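Local coordinates for protein macrolide 2'-phosphotransferase MphH (Brachybacterium faecium, PDB 5UXD) that binds azithromycin and, as a macrolide 2'-phosphotransferase, probably confers resistance by phosphorylating the 2'-hydroxyl of macrolide antibiotics, at residues Ala15-Asp20 against Thr87-Ala92; Asp47-Leu52 against Ile91-Leu96. All blocks are in the same frame, centred on the assembly; numbering follows the deposited sequence. Where two conformers were deposited one is given.

Contact 1 (Ala15-Asp20 against Thr87-Ala92)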
loop_
_atom_site.group_PDB
_atom_site.type_symbol
_atom_site.label_atom_id
_atom_site.label_comp_id
_atom_site.label_asym_id
_atom_site.label_seq_id
_atom_site.Cartn_x
_atom_site.Cartn_y
_atom_site.Cartn_z
ATOM N N ALA A 15 -5.451 29.004 3.182
ATOM C CA ALA A 15 -5.741 30.253 2.490
ATOM C C ALA A 15 -4.513 30.768 1.750
ATOM O O ALA A 15 -4.613 31.208 0.600
ATOM C CB ALA A 15 -6.235 31.304 3.488
ATOM N N ARG A 16 -3.340 30.700 2.384
ATOM C CA ARG A 16 -2.140 31.218 1.739
ATOM C C ARG A 16 -1.710 30.372 0.543
ATOM O O ARG A 16 -0.868 30.819 -0.244
ATOM C CB ARG A 16 -1.005 31.341 2.759
ATOM C CG ARG A 16 -0.283 30.046 3.079
ATOM C CD ARG A 16 0.886 30.294 4.037
ATOM N NE ARG A 16 0.408 30.692 5.355
ATOM C CZ ARG A 16 0.614 30.005 6.478
ATOM N NH1 ARG A 16 1.314 28.878 6.462
ATOM N NH2 ARG A 16 0.121 30.454 7.624
ATOM N N HIS A 17 -2.295 29.188 0.364
ATOM C CA HIS A 17 -2.049 28.378 -0.824
ATOM C C HIS A 17 -3.228 28.393 -1.794
ATOM O O HIS A 17 -3.299 27.552 -2.697
ATOM C CB HIS A 17 -1.681 26.960 -0.400
ATOM C CG HIS A 17 -0.347 26.886 0.261
ATOM N ND1 HIS A 17 0.828 26.826 -0.456
ATOM C CD2 HIS A 17 0.006 26.921 1.566
ATOM C CE1 HIS A 17 1.850 26.794 0.382
ATOM N NE2 HIS A 17 1.379 26.858 1.617
ATOM N N GLY A 18 -4.133 29.354 -1.645
ATOM C CA GLY A 18 -5.247 29.516 -2.557
ATOM C C GLY A 18 -6.475 28.685 -2.266
ATOM O O GLY A 18 -7.386 28.662 -3.100
ATOM N N LEU A 19 -6.543 28.012 -1.112
ATOM C CA LEU A 19 -7.665 27.131 -0.787
ATOM C C LEU A 19 -8.469 27.730 0.368
ATOM O O LEU A 19 -7.987 27.802 1.503
ATOM C CB LEU A 19 -7.160 25.720 -0.473
ATOM C CG LEU A 19 -8.223 24.682 -0.147
ATOM C CD1 LEU A 19 -9.116 24.478 -1.351
ATOM C CD2 LEU A 19 -7.550 23.355 0.261
ATOM N N ASP A 20 -9.697 28.142 0.056
ATOM C CA ASP A 20 -10.577 28.839 0.987
ATOM C C ASP A 20 -11.572 27.828 1.548
ATOM O O ASP A 20 -12.434 27.332 0.814
ATOM C CB ASP A 20 -11.297 29.992 0.288
ATOM C CG ASP A 20 -10.330 31.027 -0.294
ATOM O OD1 ASP A 20 -9.269 31.272 0.324
ATOM O OD2 ASP A 20 -10.644 31.608 -1.358
ATOM N N THR A 87 3.536 21.272 -1.467
ATOM C CA THR A 87 4.585 22.149 -0.957
ATOM C C THR A 87 5.173 21.540 0.309
ATOM O O THR A 87 4.688 20.528 0.816
ATOM C CB THR A 87 4.061 23.568 -0.643
ATOM O OG1 THR A 87 3.205 23.508 0.503
ATOM C CG2 THR A 87 3.284 24.154 -1.823
ATOM N N SER A 88 6.207 22.200 0.842
ATOM C CA SER A 88 6.847 21.740 2.073
ATOM C C SER A 88 5.874 21.699 3.245
ATOM O O SER A 88 6.007 20.851 4.136
ATOM C CB SER A 88 8.028 22.652 2.422
ATOM O OG SER A 88 9.093 22.502 1.507
ATOM N N GLU A 89 4.924 22.646 3.298
ATOM C CA GLU A 89 4.009 22.785 4.426
ATOM C C GLU A 89 2.598 22.280 4.146
ATOM O O GLU A 89 1.796 22.200 5.085
ATOM C CB GLU A 89 3.935 24.254 4.895
ATOM C CG GLU A 89 3.499 25.267 3.835
ATOM C CD GLU A 89 3.286 26.683 4.396
ATOM O OE1 GLU A 89 3.655 26.951 5.563
ATOM O OE2 GLU A 89 2.736 27.532 3.668
ATOM N N LEU A 90 2.269 21.902 2.909
ATOM C CA LEU A 90 0.897 21.452 2.684
ATOM C C LEU A 90 0.779 20.723 1.361
ATOM O O LEU A 90 1.164 21.257 0.316
ATOM C CB LEU A 90 -0.083 22.631 2.709
ATOM C CG LEU A 90 -1.528 22.326 2.282
ATOM C CD1 LEU A 90 -2.245 21.527 3.374
ATOM C CD2 LEU A 90 -2.286 23.616 1.954
ATOM N N ILE A 91 0.149 19.557 1.448
ATOM C CA ILE A 91 -0.287 18.768 0.305
ATOM C C ILE A 91 -1.808 18.674 0.378
ATOM O O ILE A 91 -2.355 18.312 1.422
ATOM C CB ILE A 91 0.371 17.373 0.314
ATOM C CG1 ILE A 91 1.891 17.508 0.123
ATOM C CG2 ILE A 91 -0.293 16.423 -0.717
ATOM C CD1 ILE A 91 2.708 16.261 0.556
ATOM N N ALA A 92 -2.495 19.024 -0.711
ATOM C CA ALA A 92 -3.955 19.060 -0.660
ATOM C C ALA A 92 -4.557 18.477 -1.928
ATOM O O ALA A 92 -4.067 18.735 -3.029
ATOM C CB ALA A 92 -4.481 20.484 -0.469
#
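Glu89 and His17 are brought together by their first torsions. In Glu89, CG lies between the backbone N and the carbonyl carbon (chi1 58°), and the chain then runs out extended to its carboxylate. In His17, CG is anti to the carbonyl carbon (chi1 -69°), which carries the ring toward Glu89; chi2 then sets its turn, with NE2 facing the carboxylate. His17 NE2 donates to Glu89 OE2 over a short 2.5 Å. The oxygen is met on its anti side, with ring and carboxylate planes 71° apart. Arg16 reaches the same carboxylate through a chain bent at chi3. Arg16 NH1 forms a salt bridge with Glu89 OE1 at 3.2 Å, and its hydrogen bonds to both carboxylate oxygens are weak. Leu90 and Thr87 pack around the imidazole. Leu90 CD2 lies 4.0 Å from His17 CD2, the two side chains sliding past each other in opposite directions. Thr87 OG1 comes to 3.6 Å from His17 CE1. Thr87 OG1 donates to Leu90 O at 3.0 Å. Leu90 O also accepts from Thr87 N, so the turn between strands 85-86 and 91-94 is held from within. Farther in, Leu19 CD2 meets Ala92 CB at 4.3 Å. Gly18, at positive phi, is the C-prime residue of a Schellman motif that ends helix 7-16. The contact therefore joins this helix end to a beta-hairpin turn. Two basic side chains share one carboxylate. Glu89 would tend to favour a protonated His17, while the nearby Arg16 guanidinium would oppose this in part.

Contact 2 (Asp47-Leu52 against Ile91-Leu96)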
loop_
_atom_site.group_PDB
_atom_site.type_symbol
_atom_site.label_atom_id
_atom_site.label_comp_id
_atom_site.label_asym_id
_atom_site.label_seq_id
_atom_site.Cartn_x
_atom_site.Cartn_y
_atom_site.Cartn_z
ATOM N N ASP A 47 -15.194 18.874 -1.312
ATOM C CA ASP A 47 -14.528 18.259 -0.169
ATOM C C ASP A 47 -13.037 18.094 -0.439
ATOM O O ASP A 47 -12.634 17.681 -1.530
ATOM C CB ASP A 47 -15.142 16.894 0.152
ATOM C CG ASP A 47 -16.567 16.999 0.655
ATOM O OD1 ASP A 47 -17.407 16.178 0.232
ATOM O OD2 ASP A 47 -16.846 17.900 1.474
ATOM N N TRP A 48 -12.224 18.384 0.581
ATOM C CA TRP A 48 -10.776 18.416 0.450
ATOM C C TRP A 48 -10.121 17.594 1.549
ATOM O O TRP A 48 -10.657 17.461 2.655
ATOM C CB TRP A 48 -10.251 19.866 0.503
ATOM C CG TRP A 48 -10.422 20.599 -0.791
ATOM C CD1 TRP A 48 -11.535 21.258 -1.224
ATOM C CD2 TRP A 48 -9.446 20.720 -1.840
ATOM N NE1 TRP A 48 -11.311 21.786 -2.474
ATOM C CE2 TRP A 48 -10.039 21.464 -2.874
ATOM C CE3 TRP A 48 -8.134 20.260 -2.001
ATOM C CZ2 TRP A 48 -9.362 21.783 -4.049
ATOM C CZ3 TRP A 48 -7.456 20.575 -3.168
ATOM C CH2 TRP A 48 -8.077 21.328 -4.180
ATOM N N VAL A 49 -8.955 17.041 1.226
ATOM C CA VAL A 49 -8.052 16.419 2.188
ATOM C C VAL A 49 -6.774 17.248 2.242
ATOM O O VAL A 49 -6.231 17.644 1.202
ATOM C CB VAL A 49 -7.734 14.960 1.799
ATOM C CG1 VAL A 49 -6.818 14.306 2.839
ATOM C CG2 VAL A 49 -9.024 14.164 1.628
ATOM N N LEU A 50 -6.295 17.509 3.455
ATOM C CA LEU A 50 -5.057 18.244 3.665
ATOM C C LEU A 50 -4.073 17.335 4.388
ATOM O O LEU A 50 -4.430 16.695 5.380
ATOM C CB LEU A 50 -5.305 19.527 4.466
ATOM C CG LEU A 50 -6.041 20.632 3.704
ATOM C CD1 LEU A 50 -7.554 20.377 3.674
ATOM C CD2 LEU A 50 -5.741 22.000 4.303
ATOM N N ARG A 51 -2.845 17.261 3.872
ATOM C CA ARG A 51 -1.774 16.499 4.509
ATOM C C ARG A 51 -0.691 17.476 4.937
ATOM O O ARG A 51 -0.151 18.205 4.099
ATOM C CB ARG A 51 -1.195 15.432 3.573
ATOM C CG ARG A 51 -2.222 14.466 3.028
ATOM C CD ARG A 51 -1.576 13.527 2.008
ATOM N NE ARG A 51 -0.684 12.557 2.635
ATOM C CZ ARG A 51 0.389 12.032 2.043
ATOM N NH1 ARG A 51 0.722 12.394 0.814
ATOM N NH2 ARG A 51 1.134 11.146 2.689
ATOM N N LEU A 52 -0.390 17.504 6.237
ATOM C CA LEU A 52 0.595 18.443 6.766
ATOM C C LEU A 52 1.862 17.705 7.169
ATOM O O LEU A 52 1.844 16.954 8.156
ATOM C CB LEU A 52 0.019 19.204 7.960
ATOM C CG LEU A 52 -0.950 20.344 7.617
ATOM C CD1 LEU A 52 -2.300 19.825 7.134
ATOM C CD2 LEU A 52 -1.121 21.217 8.834
ATOM N N ILE A 91 0.149 19.557 1.448
ATOM C CA ILE A 91 -0.287 18.768 0.305
ATOM C C ILE A 91 -1.808 18.674 0.378
ATOM O O ILE A 91 -2.355 18.312 1.422
ATOM C CB ILE A 91 0.371 17.373 0.314
ATOM C CG1 ILE A 91 1.891 17.508 0.123
ATOM C CG2 ILE A 91 -0.293 16.423 -0.717
ATOM C CD1 ILE A 91 2.708 16.261 0.556
ATOM N N ALA A 92 -2.495 19.024 -0.711
ATOM C CA ALA A 92 -3.955 19.060 -0.660
ATOM C C ALA A 92 -4.557 18.477 -1.928
ATOM O O ALA A 92 -4.067 18.735 -3.029
ATOM C CB ALA A 92 -4.481 20.484 -0.469
ATOM N N TYR A 93 -5.644 17.722 -1.781
ATOM C CA TYR A 93 -6.287 17.152 -2.958
ATOM C C TYR A 93 -7.766 16.934 -2.682
ATOM O O TYR A 93 -8.170 16.768 -1.529
ATOM C CB TYR A 93 -5.612 15.836 -3.375
ATOM C CG TYR A 93 -5.482 14.812 -2.274
ATOM C CD1 TYR A 93 -4.366 14.793 -1.445
ATOM C CD2 TYR A 93 -6.472 13.855 -2.071
ATOM C CE1 TYR A 93 -4.246 13.853 -0.440
ATOM C CE2 TYR A 93 -6.356 12.915 -1.069
ATOM C CZ TYR A 93 -5.241 12.922 -0.257
ATOM O OH TYR A 93 -5.117 11.988 0.741
ATOM N N PRO A 94 -8.599 16.918 -3.726
ATOM C CA PRO A 94 -10.024 16.627 -3.529
ATOM C C PRO A 94 -10.241 15.246 -2.928
ATOM O O PRO A 94 -9.553 14.277 -3.269
ATOM C CB PRO A 94 -10.606 16.719 -4.945
ATOM C CG PRO A 94 -9.664 17.624 -5.688
ATOM C CD PRO A 94 -8.298 17.342 -5.107
ATOM N N LEU A 95 -11.217 15.167 -2.018
ATOM C CA LEU A 95 -11.617 13.893 -1.444
ATOM C C LEU A 95 -12.109 12.958 -2.542
ATOM O O LEU A 95 -12.911 13.344 -3.401
ATOM C CB LEU A 95 -12.714 14.110 -0.396
ATOM C CG LEU A 95 -13.222 12.858 0.328
ATOM C CD1 LEU A 95 -12.185 12.359 1.321
ATOM C CD2 LEU A 95 -14.553 13.125 1.033
ATOM N N LEU A 96 -11.610 11.757 -2.530
ATOM C CA LEU A 96 -12.063 10.771 -3.495
ATOM C C LEU A 96 -13.401 10.166 -3.071
ATOM O O LEU A 96 -13.659 9.988 -1.880
ATOM C CB LEU A 96 -11.015 9.681 -3.638
ATOM C CG LEU A 96 -9.756 10.244 -4.303
ATOM C CD1 LEU A 96 -8.725 9.174 -4.539
ATOM C CD2 LEU A 96 -10.150 10.909 -5.618
#
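Val49 and Tyr93 pair at the middle of an antiparallel ladder between strands 47-53 and 91-94. Backbone hydrogen bonds come first. Val49 N reaches Tyr93 O at 2.9 Å and Tyr93 N returns the bond to Val49 O. Arg51 and Ile91 form a second hydrogen-bonded pair, with Arg51 N 2.7 Å from Ile91 O. Past Pro94, which has no N-H, Leu95 N extends the ladder to Asp47 O at 2.9 Å.

CH-pi contacts come next. Tyr93 CG lies between the backbone N and the carbonyl carbon (chi1 53°), and the ring lies beside Val49. Val49 CB lies over one face of the Tyr93 ring, 4.0 Å from its centroid. Pro94 CD covers a face of the six-membered ring of Trp48, 4.3 Å from its centroid.

Other contacts are van der Waals. Arg51 CD touches the edge of the Tyr93 ring, 3.6 Å from Tyr93 CE1. Val49 CG2 meets Leu95 CD1 at 3.7 Å, the two side chains crossing at about a right angle. Trp48 CE3 packs on Ala92 CB at 4.0 Å.

Arg51, Tyr93 and Leu96 bind GDP in another structure of this protein; no nucleotide is bound in this model. Outside the ladder, Phe35 makes a cation-pi contact with Arg51, and Trp83 meets the Tyr93 ring. The backbone bonds set the register that puts Arg51 and Tyr93 on one face. Val49 over the Tyr93 ring and Arg51 CD at its edge are consistent with a restricted ring position at the nucleotide site.

How the contacts relate
Contact 1 and contact 2 share Ile91 and Ala92 on strand 91-94, and their centres are about 10 Å apart. They also touch directly. Leu19 CD1 packs on Trp48 CE2 at 3.5 Å, and Leu90 CD1 on Leu50 CD2 at 3.6 Å. The nucleotide-site residues belong to contact 2. The Tyr93 side chain is about 6 Å from that of Asp216, which binds magnesium in another structure of this protein. An azithromycin is about 6 Å from the Asp47 side chain, and the Leu19 side chain is about 11 Å from a bound azithromycin. The protein has one azithromycin pocket at Asp22 and Ala42-Gly45 and another that includes Glu198 and Tyr277.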